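Uncharacterized protein (Neisseria meningitidis, PDB 2PLI) probably takes part in magnesium and cobalt efflux, this chain being the transporter-associated domain of a longer CorC protein with CBS domains. Local coordinates at residues S8-N11 / I12-V15. Sequence-based numbering, arbitrary orientation.
With ZN (zinc ion), chain S; ZN (zinc ion), chain G.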
# COMPACT_ATOMS: atom_id res chain seq x y z
N SER A 8 8.88 -10.62 0.62
CA SER A 8 7.51 -10.28 0.08
C SER A 8 7.58 -8.93 -0.60
O SER A 8 8.63 -8.30 -0.61
CB SER A 8 6.45 -10.29 1.20
OG SER A 8 6.23 -9.01 1.76
N ALA A 9 6.47 -8.46 -1.15
CA ALA A 9 6.47 -7.16 -1.85
C ALA A 9 6.00 -6.01 -0.94
O ALA A 9 5.92 -4.88 -1.38
CB ALA A 9 5.63 -7.23 -3.08
N ASP A 10 5.75 -6.31 0.32
CA ASP A 10 5.25 -5.33 1.29
C ASP A 10 6.34 -4.29 1.58
O ASP A 10 7.43 -4.68 2.03
CB ASP A 10 4.95 -6.01 2.64
CG ASP A 10 3.92 -7.14 2.58
OD1 ASP A 10 3.34 -7.40 1.52
OD2 ASP A 10 3.71 -7.81 3.63
N ASN A 11 6.07 -2.99 1.44
CA ASN A 11 7.07 -2.03 1.91
C ASN A 11 7.12 -2.03 3.43
O ASN A 11 8.12 -1.69 4.00
CB ASN A 11 6.91 -0.63 1.36
CG ASN A 11 5.54 -0.07 1.48
OD1 ASN A 11 4.71 -0.50 2.30
ND2 ASN A 11 5.24 0.94 0.59
N ILE A 12 6.00 -2.38 4.07
CA ILE A 12 5.90 -2.53 5.52
C ILE A 12 5.46 -3.95 5.77
O ILE A 12 4.28 -4.25 5.60
CB ILE A 12 4.89 -1.55 6.17
CG1 ILE A 12 5.18 -0.09 5.82
CG2 ILE A 12 4.87 -1.73 7.70
CD1 ILE A 12 4.15 0.91 6.32
N HIS A 13 6.40 -4.82 6.15
CA HIS A 13 6.16 -6.26 6.17
C HIS A 13 6.12 -6.76 7.57
O HIS A 13 7.09 -6.62 8.28
CB HIS A 13 7.28 -6.96 5.45
CG HIS A 13 7.09 -8.42 5.38
ND1 HIS A 13 5.97 -8.99 4.81
CD2 HIS A 13 7.88 -9.43 5.79
CE1 HIS A 13 6.06 -10.31 4.92
NE2 HIS A 13 7.21 -10.59 5.52
N ALA A 14 5.01 -7.34 7.99
CA ALA A 14 4.96 -7.87 9.34
C ALA A 14 5.70 -9.19 9.37
O ALA A 14 5.23 -10.16 8.77
CB ALA A 14 3.51 -8.06 9.78
N VAL A 15 6.80 -9.25 10.10
CA VAL A 15 7.54 -10.48 10.25
C VAL A 15 6.91 -11.38 11.31
O VAL A 15 7.11 -12.61 11.32
CB VAL A 15 9.03 -10.22 10.56
CG1 VAL A 15 9.69 -9.44 9.41
CG2 VAL A 15 9.22 -9.49 11.84
ZN ZN S . 1.93 -8.85 1.93
ZN ZN G . 8.06 -12.41 5.75
O HOH W 1 2.72 -7.84 6.18
O HOH W 2 8.15 -12.96 3.77
O HOH W 3 9.65 -12.13 7.02
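Asp10 OD2 is gripped by two donors at once. His13 ND1 gives it a nearly straight hydrogen bond, 2.8 Å long with an N-H...O angle of 172°, and a water donates a second at 2.7 Å from OD2. The same water accepts from the backbone N of Ala14, bridging the carboxylate to the backbone just after His13. OD2 lies in the plane of the imidazole, at its edge, yet the ring reaches the carboxylate from above the carboxylate plane; the two planes stand 55° apart. His13 CG is anti to the backbone N (chi1 -178°), which brings the ring back beside the loop that precedes it.

The pair illustrates how a carboxylate-histidine bond can link ligands of two metal ions. Asp10 OD1 binds one zinc at 2.1 Å, with OD2 a longer 2.7 Å from that ion, while His13 NE2 holds another at 2.0 Å together with two waters. With ND1 engaged by OD2, the rotation of the ring is fixed and NE2 faces its metal; the carboxylate probably also makes the imidazole more electron-rich. Ser8 makes an ST turn, its OG accepting from Asp10 N, and its CB packs 3.7 Å from His13 CE1.

Asp10 and His13 of a second subunit and Glu27 of a third help complete the Asp10 zinc site, which thus lies where subunits meet. Strand 12-14, at the edge of the chain's antiparallel sheet, pairs with strand 19-23 through His13 and Arg21, while Ile12 packs on Ile22 and on Ile31 and Phe34 of helix 28-35.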